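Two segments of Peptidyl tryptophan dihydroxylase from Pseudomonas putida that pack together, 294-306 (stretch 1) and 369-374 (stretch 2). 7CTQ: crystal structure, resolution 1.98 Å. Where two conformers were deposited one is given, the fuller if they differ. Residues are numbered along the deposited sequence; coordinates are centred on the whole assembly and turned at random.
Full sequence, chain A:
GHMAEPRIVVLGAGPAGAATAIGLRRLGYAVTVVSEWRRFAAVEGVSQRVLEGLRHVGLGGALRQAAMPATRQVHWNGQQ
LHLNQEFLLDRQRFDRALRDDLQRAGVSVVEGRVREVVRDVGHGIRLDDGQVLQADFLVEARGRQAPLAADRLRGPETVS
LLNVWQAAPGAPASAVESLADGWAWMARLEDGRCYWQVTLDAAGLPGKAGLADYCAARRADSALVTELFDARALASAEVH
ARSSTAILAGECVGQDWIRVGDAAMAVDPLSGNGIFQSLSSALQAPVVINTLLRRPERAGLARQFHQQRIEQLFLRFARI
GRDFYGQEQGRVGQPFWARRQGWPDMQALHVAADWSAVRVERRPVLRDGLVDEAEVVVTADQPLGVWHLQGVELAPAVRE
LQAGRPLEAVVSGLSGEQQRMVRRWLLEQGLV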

# COMPACT_ATOMS: atom_id res chain seq x y z
N ARG A 294 -0.69 25.47 4.62
CA ARG A 294 -1.61 26.50 5.11
C ARG A 294 -1.45 26.82 6.59
O ARG A 294 -1.67 27.97 6.99
CB ARG A 294 -3.06 26.08 4.86
CG ARG A 294 -3.45 25.95 3.40
CD ARG A 294 -2.93 27.10 2.56
NE ARG A 294 -3.63 27.15 1.29
CZ ARG A 294 -3.08 27.47 0.12
NH1 ARG A 294 -1.79 27.79 0.07
NH2 ARG A 294 -3.81 27.47 -0.99
N ARG A 295 -1.11 25.85 7.43
CA ARG A 295 -0.86 26.11 8.85
C ARG A 295 0.45 25.42 9.26
O ARG A 295 0.46 24.48 10.07
CB ARG A 295 -2.06 25.70 9.70
CG ARG A 295 -3.33 26.60 9.44
CD ARG A 295 -4.32 26.69 10.63
NE ARG A 295 -3.72 27.28 11.82
CZ ARG A 295 -4.28 27.33 13.02
NH1 ARG A 295 -5.48 26.81 13.25
NH2 ARG A 295 -3.63 27.89 14.03
N PRO A 296 1.59 25.89 8.73
CA PRO A 296 2.87 25.23 9.04
C PRO A 296 3.19 25.22 10.53
O PRO A 296 3.95 24.34 10.96
CB PRO A 296 3.89 26.06 8.24
CG PRO A 296 3.26 27.42 8.15
CD PRO A 296 1.77 27.12 7.95
N GLU A 297 2.62 26.13 11.32
CA GLU A 297 2.76 26.09 12.77
C GLU A 297 2.25 24.77 13.36
O GLU A 297 2.60 24.43 14.50
CB GLU A 297 2.02 27.29 13.41
CG GLU A 297 0.48 27.29 13.28
CD GLU A 297 -0.02 27.98 12.01
OE1 GLU A 297 0.74 28.04 11.02
OE2 GLU A 297 -1.18 28.48 12.00
N ARG A 298 1.46 24.01 12.60
CA ARG A 298 0.92 22.73 13.03
C ARG A 298 1.61 21.54 12.36
O ARG A 298 1.04 20.45 12.29
CB ARG A 298 -0.59 22.69 12.76
CG ARG A 298 -1.30 23.96 13.18
CD ARG A 298 -2.79 23.75 13.40
NE ARG A 298 -3.15 23.62 14.81
CZ ARG A 298 -4.38 23.75 15.29
NH1 ARG A 298 -4.61 23.61 16.58
NH2 ARG A 298 -5.38 24.05 14.47
N ALA A 299 2.85 21.74 11.88
CA ALA A 299 3.57 20.65 11.22
C ALA A 299 3.80 19.46 12.16
O ALA A 299 3.79 18.31 11.71
CB ALA A 299 4.91 21.17 10.70
N GLY A 300 4.07 19.71 13.44
CA GLY A 300 4.25 18.60 14.36
C GLY A 300 3.04 17.68 14.37
O GLY A 300 3.17 16.46 14.24
N LEU A 301 1.85 18.27 14.51
CA LEU A 301 0.63 17.46 14.49
C LEU A 301 0.46 16.77 13.15
O LEU A 301 0.15 15.58 13.09
CB LEU A 301 -0.59 18.34 14.78
CG LEU A 301 -0.71 18.95 16.17
CD1 LEU A 301 -1.85 19.98 16.19
CD2 LEU A 301 -0.92 17.86 17.21
N ALA A 302 0.67 17.50 12.06
CA ALA A 302 0.51 16.91 10.74
C ALA A 302 1.50 15.78 10.53
O ALA A 302 1.16 14.75 9.94
CB ALA A 302 0.66 17.99 9.65
N ARG A 303 2.74 15.96 11.01
CA ARG A 303 3.72 14.90 10.82
C ARG A 303 3.34 13.66 11.62
O ARG A 303 3.43 12.54 11.12
CB ARG A 303 5.12 15.38 11.22
CG ARG A 303 5.73 16.43 10.26
CD ARG A 303 6.90 17.21 10.90
NE ARG A 303 8.12 16.42 10.88
CZ ARG A 303 9.34 16.89 11.11
NH1 ARG A 303 10.38 16.07 11.06
NH2 ARG A 303 9.52 18.18 11.38
N GLN A 304 2.90 13.87 12.87
CA GLN A 304 2.49 12.74 13.69
C GLN A 304 1.29 12.03 13.08
O GLN A 304 1.21 10.80 13.07
CB GLN A 304 2.17 13.21 15.11
CG GLN A 304 1.74 12.07 16.03
CD GLN A 304 1.32 12.54 17.42
OE1 GLN A 304 1.73 13.61 17.85
NE2 GLN A 304 0.50 11.74 18.11
N PHE A 305 0.35 12.80 12.52
CA PHE A 305 -0.82 12.18 11.90
C PHE A 305 -0.40 11.22 10.78
O PHE A 305 -0.89 10.08 10.71
CB PHE A 305 -1.78 13.25 11.38
CG PHE A 305 -3.06 12.69 10.86
CD1 PHE A 305 -3.17 12.29 9.53
CD2 PHE A 305 -4.15 12.53 11.70
CE1 PHE A 305 -4.34 11.73 9.05
CE2 PHE A 305 -5.34 11.99 11.23
CZ PHE A 305 -5.43 11.57 9.90
N HIS A 306 0.51 11.65 9.92
CA HIS A 306 0.91 10.80 8.80
C HIS A 306 1.72 9.59 9.25
O HIS A 306 1.47 8.47 8.81
CB HIS A 306 1.69 11.61 7.76
CG HIS A 306 1.91 10.88 6.47
ND1 HIS A 306 0.87 10.45 5.68
CD2 HIS A 306 3.05 10.49 5.84
CE1 HIS A 306 1.35 9.83 4.62
NE2 HIS A 306 2.67 9.85 4.69
N GLY A 369 -10.16 19.81 6.37
CA GLY A 369 -8.99 19.68 5.53
C GLY A 369 -7.66 19.93 6.22
O GLY A 369 -6.64 20.02 5.54
N LEU A 370 -7.65 20.09 7.53
CA LEU A 370 -6.42 20.38 8.25
C LEU A 370 -6.28 19.44 9.43
O LEU A 370 -7.27 19.08 10.08
CB LEU A 370 -6.39 21.82 8.76
CG LEU A 370 -6.46 22.97 7.74
CD1 LEU A 370 -6.91 24.26 8.44
CD2 LEU A 370 -5.11 23.15 7.08
N VAL A 371 -5.03 19.07 9.73
CA VAL A 371 -4.76 18.30 10.94
C VAL A 371 -4.80 19.27 12.11
O VAL A 371 -4.09 20.27 12.14
CB VAL A 371 -3.40 17.58 10.85
CG1 VAL A 371 -3.08 16.84 12.18
CG2 VAL A 371 -3.41 16.60 9.69
N ASP A 372 -5.70 19.00 13.04
CA ASP A 372 -5.81 19.78 14.26
C ASP A 372 -5.54 18.82 15.40
O ASP A 372 -4.98 17.74 15.19
CB ASP A 372 -7.20 20.43 14.36
CG ASP A 372 -7.21 21.74 15.15
OD1 ASP A 372 -6.57 21.81 16.23
OD2 ASP A 372 -7.87 22.71 14.69
N GLU A 373 -5.92 19.20 16.61
CA GLU A 373 -5.70 18.40 17.79
C GLU A 373 -6.98 18.47 18.61
O GLU A 373 -7.61 19.52 18.67
CB GLU A 373 -4.50 18.93 18.57
CG GLU A 373 -3.90 17.98 19.56
CD GLU A 373 -2.89 18.66 20.47
OE1 GLU A 373 -3.09 19.86 20.78
OE2 GLU A 373 -1.91 18.00 20.88
N ALA A 374 -7.37 17.34 19.20
CA ALA A 374 -8.57 17.34 20.02
C ALA A 374 -8.45 16.21 21.02
O ALA A 374 -7.68 15.27 20.84
CB ALA A 374 -9.85 17.17 19.18

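Helix 299-306 lies across strand 370-374 almost at a right angle (96° between their N-to-C directions), with the axes 7.6 Å apart at closest approach. No hydrogen bond joins the two stretches; side-chain packing and one salt bridge hold the contact, which buries 469 Å² in all. The backbones come nearest where Ala302 CA lies 5.5 Å from Val371 CA.

Val371 covers the most surface, 110 Å², and is the hub. Its CG1 methyl rests 3.9 Å from Leu301 CB and 3.9 Å from Phe305 CB, residues one helical turn apart, so it sits against the same side of the helix as both. The methyl also reaches the helix backbone, 3.6 Å from Leu301 O, an oxygen already engaged by Phe305 N within the helix. Ala302 CB approaches Val371 CB at 4.3 Å. The contacts between side chains are apolar van der Waals contacts; the one to Leu301 O sets a methyl against a polar atom and is not a hydrogen bond. Val371 O is less well served: the contact buries it without a polar partner, and Arg298 CD lies 3.9 Å away.

Leu301, next in covered area at 65 Å², extends the packing along the strand. Its CD1 lies 3.7 Å from Glu373 CB and 3.9 Å from Asp372 C, meeting the aliphatic base of one acidic residue and the backbone of the other.

Arg298, at the N-cap position, supplies the charged contact. Its NH1 forms a salt bridge with Asp372 OD1 at 2.7 Å, but the carboxylate oxygen lies over one face of the guanidinium, so the attraction is electrostatic, without a hydrogen bond. Asp372 OD1 also accepts a hydrogen bond from Glu373 N (2.7 Å). Towards the start of the strand, Leu370 adds looser contacts: its CD2 lies 4.2 Å from Arg294 CB, and its CD1 4.2 Å from Arg295 CD.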